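Cell wall binding protein cwp8 (Peptoclostridium difficile, PDB 5J6Q) is a cell wall protein that probably anchors itself to the bacterial cell wall through three CWB2 domains, its other domains being of less certain role. Local coordinates at residues K462-V467 / D483-N488; Y88-Y93 / K167-I172; Y216-E221 / F244-S249. All coordinates share one frame; numbering follows the deposited sequence.

The three contacts are strung along an elongated chain, and no two share a strand or helix. Interaction 3 lies nearest the middle, about 12 Å from the chain's centre; interactions 1 and 2 sit on opposite sides of that centre, their own centres about 103 Å apart. Interactions 1 and 3 are partly buried, whereas interaction 2 lies at the surface. Interaction 3 is a regular antiparallel strand pair, with an apolar face under helices and a polar face bearing a water. Interaction 2 is also antiparallel but short, its few backbone bonds flanked by a tyrosine pair and a lysine-glutamate bridge. Interaction 1 joins a parallel strand to a helix end, with one aspartate-to-amide bond doing the polar work.

Interaction 1. Residues K462-V467 / D483-N488; sequences KELEIV and DIDLNN
D485 and L464 make the hydrogen bond of this contact: L464 N donates to D485 OD1 over 3.0 Å, and the bond is nearly straight (164° at the hydrogen). The amide meets OD1 almost along its C-O axis. D485 CG stands anti to its own backbone N (chi1 -174°), which puts CG on the side of strand 463-467. The other oxygen, OD2, turns back to its own loop, taking a weak bond from N487 N and a hydrogen bond from K489 N. D485 is the first residue to leave helical geometry after helix 475-484, and the loop it opens runs on to strand 491-493. The contact therefore lies within a beta-alpha-beta unit of the parallel sheet of a CWB2 domain. The apolar contact is L464 CD1, 4.0 Å from I484 CG1, the two side chains crossing at about a right angle; L459 of helix 453-459 touches both. At the outer end, the extended E463 side chain passes L486, its CG 4.0 Å from L486 CB. E463 OE2 comes within 3.1 Å of N487 ND2, but the angle is too poor for a hydrogen bond, and its salt-bridge partner is K417.

Interaction 2. Residues Y88-Y93 / K167-I172; sequences YKIENY and KRYSDI
Y88 and K89 both hold CG between the backbone N and the carbonyl carbon (chi1 70° and 53°), which sets the Y88 ring beside Y169 and starts the lysine chain over S170. The strands form an antiparallel pair in a three-stranded sheet, with 88-90 at its edge and 165-171 in the middle, in the Cwp8 domain 2 region. K89 and S170 are a hydrogen-bonded pair: K89 N reaches S170 O over 2.8 Å, and S170 N returns to K89 O over 2.9 Å. The tyrosines lie side by side, pointing the same way, as an offset edge-to-face pair, the edge of Y169 toward the face of Y88, with planes 82° apart and centroids separated by 5.4 Å. I90 CG1 also leans on Y169 CD2, at 4.0 Å. Beyond the strand pair, I172 lays CG1 and CD1 against the Y88 carbonyl, whose oxygen accepts a hydrogen bond from Q79 NE2. On the face with K89 and S170, the lysine is bridged to E91, NZ to OE1 at 3.4 Å, and both chains come up to the serine hydroxyl. S170 OG lies 3.1 Å from K89 O and 3.2 Å from E91 OE2.

Interaction 3. Residues Y216-E221 / F244-S249; sequences YALTFE and FDIVLS
F220 meets F244 at its ring edge: F244 CE1 lies near the F220 plane, 3.8 Å from CE2, and the D245 carbonyl oxygen also faces that edge. One face of F220 carries L218 CD2, 3.9 Å above the plane and offset toward the rim. These groups flank an antiparallel strand pair in the four-stranded mixed sheet of the Cwp8 domain 3 region, 217-224 outermost and 242-249 next to it. The phenylalanine planes stand 61° apart, an oblique pair whose side chains run side by side, and H272 meets both rings. At the far end the Y216 ring has S249 N at its edge, in plane, and sets CD2 4.0 Å from L248 CB; K211 makes a cation-pi contact with this ring. A217 with S249, T219 with V247 and E221 with D245 are hydrogen-bonded pairs, each joined by two backbone bonds. The face bearing L218, F220, I246 and L248 is apolar: L218 CG lies 3.7 Å from L248 CD1, and helices 203-213 and 265-280 pack against it. The face with A217, T219, E221, D245, V247 and S249 is more polar. T219 OG1, between its backbone N and carbonyl carbon (chi1 53°), reaches across to V247 O in a weak bond. The E221 side chain, bent at chi2 (143°), crosses that of V247 obliquely, with OE1 3.4 Å from V247 CG2. D245 OD1 is bonded to S259 OG of the neighbouring strand, and OD2 to N222 ND2. A water donates to both acids, 2.6 Å from E221 OE1 and 3.3 Å from D245 OD2.

Interaction 1. Residues K462-V467 / D483-N488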
# COMPACT_ATOMS: atom_id res chain seq x y z
N LYS A 462 -3.54 -33.87 -37.92
CA LYS A 462 -3.44 -33.48 -36.52
C LYS A 462 -4.82 -33.42 -35.86
O LYS A 462 -5.83 -33.33 -36.56
CB LYS A 462 -2.74 -32.10 -36.40
CG LYS A 462 -1.96 -31.69 -37.65
CD LYS A 462 -0.54 -31.24 -37.30
CE LYS A 462 0.37 -31.32 -38.50
NZ LYS A 462 1.09 -30.03 -38.72
N GLU A 463 -4.86 -33.48 -34.53
CA GLU A 463 -6.11 -33.39 -33.77
C GLU A 463 -6.51 -31.91 -33.58
O GLU A 463 -5.71 -31.11 -33.09
CB GLU A 463 -5.96 -34.09 -32.42
CG GLU A 463 -5.65 -35.57 -32.57
CD GLU A 463 -5.87 -36.34 -31.29
OE1 GLU A 463 -6.75 -35.95 -30.49
OE2 GLU A 463 -5.16 -37.34 -31.09
N LEU A 464 -7.75 -31.58 -33.95
CA LEU A 464 -8.26 -30.23 -33.93
C LEU A 464 -9.39 -29.98 -32.91
O LEU A 464 -10.11 -30.89 -32.51
CB LEU A 464 -8.76 -29.92 -35.37
CG LEU A 464 -7.70 -30.19 -36.46
CD1 LEU A 464 -8.33 -30.39 -37.86
CD2 LEU A 464 -6.74 -29.02 -36.47
N GLU A 465 -9.52 -28.73 -32.49
CA GLU A 465 -10.57 -28.33 -31.54
C GLU A 465 -11.11 -27.00 -32.02
O GLU A 465 -10.34 -26.15 -32.47
CB GLU A 465 -10.01 -28.24 -30.10
CG GLU A 465 -11.05 -27.82 -29.07
CD GLU A 465 -11.49 -28.97 -28.14
OE1 GLU A 465 -12.70 -29.22 -28.09
OE2 GLU A 465 -10.65 -29.60 -27.47
N ILE A 466 -12.43 -26.84 -31.98
CA ILE A 466 -13.05 -25.59 -32.40
C ILE A 466 -13.49 -24.78 -31.18
O ILE A 466 -14.00 -25.38 -30.23
CB ILE A 466 -14.26 -25.88 -33.30
CG1 ILE A 466 -13.87 -26.92 -34.38
CG2 ILE A 466 -14.70 -24.58 -33.95
CD1 ILE A 466 -14.95 -27.16 -35.45
N VAL A 467 -13.31 -23.45 -31.23
CA VAL A 467 -13.67 -22.55 -30.12
C VAL A 467 -14.57 -21.47 -30.72
O VAL A 467 -14.11 -20.63 -31.49
CB VAL A 467 -12.42 -21.96 -29.38
CG1 VAL A 467 -12.87 -21.04 -28.22
CG2 VAL A 467 -11.56 -23.08 -28.79
N ASP A 483 -13.11 -34.46 -41.24
CA ASP A 483 -12.54 -35.18 -42.38
C ASP A 483 -11.01 -35.24 -42.31
O ASP A 483 -10.43 -36.31 -42.46
CB ASP A 483 -12.98 -34.49 -43.68
CG ASP A 483 -12.65 -35.29 -44.93
OD1 ASP A 483 -13.49 -36.11 -45.35
OD2 ASP A 483 -11.55 -35.09 -45.48
N ILE A 484 -10.34 -34.09 -42.09
CA ILE A 484 -8.88 -34.04 -42.03
C ILE A 484 -8.32 -34.33 -40.64
O ILE A 484 -7.11 -34.36 -40.46
CB ILE A 484 -8.41 -32.65 -42.54
CG1 ILE A 484 -8.96 -31.53 -41.64
CG2 ILE A 484 -8.88 -32.46 -43.97
CD1 ILE A 484 -8.45 -30.15 -42.03
N ASP A 485 -9.20 -34.55 -39.65
CA ASP A 485 -8.80 -34.86 -38.28
C ASP A 485 -8.22 -36.28 -38.21
O ASP A 485 -8.58 -37.14 -39.01
CB ASP A 485 -10.00 -34.74 -37.34
CG ASP A 485 -9.63 -34.91 -35.88
OD1 ASP A 485 -9.18 -33.92 -35.26
OD2 ASP A 485 -9.78 -36.03 -35.36
N LEU A 486 -7.33 -36.52 -37.23
CA LEU A 486 -6.67 -37.81 -37.05
C LEU A 486 -7.62 -38.92 -36.61
O LEU A 486 -7.63 -39.99 -37.21
CB LEU A 486 -5.55 -37.65 -36.01
CG LEU A 486 -4.76 -38.92 -35.71
CD1 LEU A 486 -4.01 -39.37 -36.95
CD2 LEU A 486 -3.78 -38.66 -34.59
N ASN A 487 -8.41 -38.67 -35.58
CA ASN A 487 -9.33 -39.66 -35.03
C ASN A 487 -10.76 -39.50 -35.56
O ASN A 487 -11.68 -40.13 -35.04
CB ASN A 487 -9.34 -39.57 -33.51
CG ASN A 487 -8.06 -40.07 -32.89
OD1 ASN A 487 -7.95 -41.27 -32.60
ND2 ASN A 487 -7.05 -39.24 -32.66
N ASN A 488 -10.94 -38.66 -36.59
CA ASN A 488 -12.24 -38.41 -37.22
C ASN A 488 -13.25 -37.90 -36.19
O ASN A 488 -14.39 -38.35 -36.15
CB ASN A 488 -12.76 -39.68 -37.89
CG ASN A 488 -12.07 -39.99 -39.20
OD1 ASN A 488 -12.35 -41.03 -39.81
ND2 ASN A 488 -11.15 -39.17 -39.70

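Interaction 2. Residues Y88-Y93 / K167-I172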
# COMPACT_ATOMS: atom_id res chain seq x y z
N TYR A 88 3.36 30.47 40.87
CA TYR A 88 2.51 30.06 41.99
C TYR A 88 1.05 30.21 41.81
O TYR A 88 0.55 30.91 40.91
CB TYR A 88 2.93 30.82 43.28
CG TYR A 88 2.61 32.30 43.27
CD1 TYR A 88 1.43 32.78 43.83
CD2 TYR A 88 3.49 33.22 42.72
CE1 TYR A 88 1.13 34.14 43.82
CE2 TYR A 88 3.20 34.58 42.71
CZ TYR A 88 2.02 35.04 43.26
OH TYR A 88 1.74 36.38 43.23
N LYS A 89 0.32 29.50 42.69
CA LYS A 89 -1.13 29.56 42.69
C LYS A 89 -1.64 29.70 44.14
O LYS A 89 -1.05 29.17 45.09
CB LYS A 89 -1.73 28.32 42.02
CG LYS A 89 -1.21 27.02 42.63
CD LYS A 89 -2.14 25.85 42.30
CE LYS A 89 -1.82 24.68 43.21
NZ LYS A 89 -2.06 23.37 42.55
N ILE A 90 -2.73 30.43 44.30
CA ILE A 90 -3.26 30.64 45.63
C ILE A 90 -4.30 29.57 45.92
O ILE A 90 -5.30 29.48 45.21
CB ILE A 90 -3.85 32.06 45.77
CG1 ILE A 90 -2.72 33.09 45.70
CG2 ILE A 90 -4.60 32.19 47.09
CD1 ILE A 90 -3.22 34.53 45.65
N GLU A 91 -4.04 28.75 46.95
CA GLU A 91 -5.01 27.72 47.30
C GLU A 91 -5.77 28.06 48.59
O GLU A 91 -5.18 28.54 49.57
CB GLU A 91 -4.31 26.36 47.43
CG GLU A 91 -4.15 25.72 46.06
CD GLU A 91 -3.54 24.34 46.12
OE1 GLU A 91 -3.97 23.48 45.32
OE2 GLU A 91 -2.63 24.13 46.95
N ASN A 92 -7.07 27.80 48.59
CA ASN A 92 -7.92 28.09 49.75
C ASN A 92 -8.49 26.86 50.44
O ASN A 92 -8.79 25.86 49.80
CB ASN A 92 -9.06 29.01 49.31
CG ASN A 92 -8.52 30.33 48.85
OD1 ASN A 92 -7.42 30.68 49.25
ND2 ASN A 92 -9.19 31.11 48.03
N TYR A 93 -8.61 26.93 51.77
CA TYR A 93 -9.19 25.83 52.54
C TYR A 93 -10.58 25.51 51.94
O TYR A 93 -11.36 26.42 51.73
CB TYR A 93 -9.34 26.25 53.98
CG TYR A 93 -8.03 26.54 54.65
CD1 TYR A 93 -7.64 27.84 54.95
CD2 TYR A 93 -7.18 25.50 55.04
CE1 TYR A 93 -6.45 28.10 55.62
CE2 TYR A 93 -6.00 25.75 55.72
CZ TYR A 93 -5.64 27.05 56.01
OH TYR A 93 -4.47 27.28 56.70
N LYS A 167 0.59 33.83 54.76
CA LYS A 167 -0.03 32.96 53.75
C LYS A 167 0.96 32.01 53.04
O LYS A 167 2.16 32.28 52.99
CB LYS A 167 -0.73 33.84 52.70
CG LYS A 167 -1.57 34.95 53.32
CD LYS A 167 -2.62 35.46 52.35
CE LYS A 167 -3.40 36.62 52.92
N ARG A 168 0.43 30.91 52.49
CA ARG A 168 1.17 29.87 51.79
C ARG A 168 0.80 29.88 50.32
O ARG A 168 -0.21 29.28 49.94
CB ARG A 168 0.83 28.47 52.36
CG ARG A 168 1.99 27.46 52.35
CD ARG A 168 2.39 26.96 50.94
NE ARG A 168 1.59 25.82 50.46
CZ ARG A 168 2.11 24.65 50.10
NH1 ARG A 168 3.42 24.45 50.17
NH2 ARG A 168 1.33 23.68 49.63
N TYR A 169 1.58 30.56 49.50
CA TYR A 169 1.30 30.54 48.07
C TYR A 169 1.83 29.18 47.66
O TYR A 169 2.86 28.78 48.18
CB TYR A 169 2.03 31.69 47.35
CG TYR A 169 1.72 33.03 47.98
CD1 TYR A 169 2.39 33.45 49.12
CD2 TYR A 169 0.74 33.86 47.46
CE1 TYR A 169 2.08 34.67 49.73
CE2 TYR A 169 0.43 35.08 48.06
CZ TYR A 169 1.10 35.48 49.20
OH TYR A 169 0.77 36.67 49.81
N SER A 170 1.15 28.45 46.79
CA SER A 170 1.68 27.13 46.46
C SER A 170 2.22 27.01 45.02
O SER A 170 1.99 27.88 44.17
CB SER A 170 0.59 26.07 46.71
OG SER A 170 -0.44 26.17 45.74
N ASP A 171 2.93 25.92 44.77
CA ASP A 171 3.52 25.68 43.47
C ASP A 171 2.56 25.16 42.43
O ASP A 171 1.67 24.36 42.71
CB ASP A 171 4.68 24.68 43.59
CG ASP A 171 5.70 24.83 42.46
OD1 ASP A 171 5.64 25.85 41.73
OD2 ASP A 171 6.54 23.92 42.30
N ILE A 172 2.72 25.63 41.23
CA ILE A 172 1.92 25.14 40.12
C ILE A 172 2.72 23.99 39.59
O ILE A 172 3.75 24.23 38.97
CB ILE A 172 1.72 26.23 39.06
CG1 ILE A 172 1.05 27.46 39.68
CG2 ILE A 172 0.92 25.69 37.91
CD1 ILE A 172 0.97 28.58 38.67

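Interaction 3. Residues Y216-E221 / F244-S249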
# COMPACT_ATOMS: atom_id res chain seq x y z
N TYR A 216 15.91 -2.07 -0.99
CA TYR A 216 15.42 -1.49 0.23
C TYR A 216 14.90 -2.60 1.11
O TYR A 216 14.16 -3.47 0.65
CB TYR A 216 14.31 -0.47 -0.04
CG TYR A 216 14.83 0.80 -0.66
CD1 TYR A 216 15.01 0.91 -2.03
CD2 TYR A 216 15.13 1.91 0.12
CE1 TYR A 216 15.48 2.07 -2.61
CE2 TYR A 216 15.61 3.08 -0.45
CZ TYR A 216 15.78 3.16 -1.82
OH TYR A 216 16.23 4.32 -2.40
N ALA A 217 15.32 -2.59 2.36
CA ALA A 217 14.85 -3.56 3.31
C ALA A 217 13.60 -2.94 3.83
O ALA A 217 13.53 -1.71 3.91
CB ALA A 217 15.86 -3.75 4.44
N LEU A 218 12.61 -3.75 4.14
CA LEU A 218 11.36 -3.23 4.65
C LEU A 218 11.31 -3.64 6.07
O LEU A 218 11.53 -4.79 6.38
CB LEU A 218 10.12 -3.77 3.90
CG LEU A 218 8.84 -2.94 4.05
CD1 LEU A 218 7.79 -3.44 3.07
CD2 LEU A 218 8.23 -3.09 5.43
N THR A 219 10.99 -2.72 6.95
CA THR A 219 10.94 -3.02 8.37
C THR A 219 9.72 -2.37 8.89
O THR A 219 9.22 -1.42 8.27
CB THR A 219 12.26 -2.55 9.05
OG1 THR A 219 12.48 -1.16 8.71
CG2 THR A 219 13.48 -3.39 8.57
N PHE A 220 9.22 -2.86 10.01
CA PHE A 220 7.99 -2.30 10.56
C PHE A 220 8.27 -1.58 11.88
O PHE A 220 9.30 -1.81 12.50
CB PHE A 220 6.95 -3.40 10.83
CG PHE A 220 6.47 -4.14 9.59
CD1 PHE A 220 6.93 -5.41 9.30
CD2 PHE A 220 5.56 -3.55 8.72
CE1 PHE A 220 6.48 -6.09 8.17
CE2 PHE A 220 5.11 -4.23 7.60
CZ PHE A 220 5.57 -5.50 7.33
N GLU A 221 7.34 -0.70 12.30
CA GLU A 221 7.52 0.02 13.55
C GLU A 221 6.18 0.55 14.00
O GLU A 221 5.24 0.56 13.22
CB GLU A 221 8.54 1.16 13.39
CG GLU A 221 9.95 0.72 13.75
CD GLU A 221 11.00 1.33 12.86
OE1 GLU A 221 11.01 2.57 12.73
OE2 GLU A 221 11.82 0.56 12.28
N PHE A 244 0.42 1.54 11.74
CA PHE A 244 1.76 1.03 11.75
C PHE A 244 2.57 1.84 10.85
O PHE A 244 2.07 2.63 10.03
CB PHE A 244 1.86 -0.49 11.44
CG PHE A 244 1.55 -0.99 10.03
CD1 PHE A 244 2.56 -1.24 9.13
CD2 PHE A 244 0.26 -1.26 9.66
CE1 PHE A 244 2.28 -1.76 7.86
CE2 PHE A 244 -0.02 -1.78 8.39
CZ PHE A 244 0.98 -2.03 7.51
N ASP A 245 3.84 1.69 11.02
CA ASP A 245 4.87 2.40 10.29
C ASP A 245 5.61 1.40 9.43
O ASP A 245 5.92 0.28 9.89
CB ASP A 245 5.91 3.10 11.24
CG ASP A 245 5.57 4.53 11.71
OD1 ASP A 245 4.37 4.96 11.58
OD2 ASP A 245 6.49 5.22 12.23
N ILE A 246 5.91 1.83 8.21
CA ILE A 246 6.62 1.07 7.21
C ILE A 246 7.88 1.83 6.98
O ILE A 246 7.77 3.00 6.64
CB ILE A 246 5.77 1.03 5.86
CG1 ILE A 246 4.43 0.42 6.06
CG2 ILE A 246 6.55 0.33 4.78
CD1 ILE A 246 3.43 0.75 4.92
N VAL A 247 9.06 1.19 7.08
CA VAL A 247 10.32 1.87 6.90
C VAL A 247 11.13 1.24 5.79
O VAL A 247 11.39 0.04 5.83
CB VAL A 247 11.09 1.77 8.27
CG1 VAL A 247 12.42 2.51 8.20
CG2 VAL A 247 10.23 2.32 9.40
N LEU A 248 11.57 2.04 4.81
CA LEU A 248 12.38 1.52 3.72
C LEU A 248 13.78 2.08 3.88
O LEU A 248 13.92 3.27 4.04
CB LEU A 248 11.84 1.93 2.33
CG LEU A 248 10.45 1.40 1.99
CD1 LEU A 248 10.42 -0.11 2.24
CD2 LEU A 248 9.39 2.12 2.80
N SER A 249 14.82 1.23 3.81
CA SER A 249 16.20 1.68 3.98
C SER A 249 17.18 0.97 3.06
O SER A 249 16.95 -0.17 2.62
CB SER A 249 16.67 1.45 5.42
OG SER A 249 15.64 1.60 6.37
O HOH W 1 9.50 4.60 13.33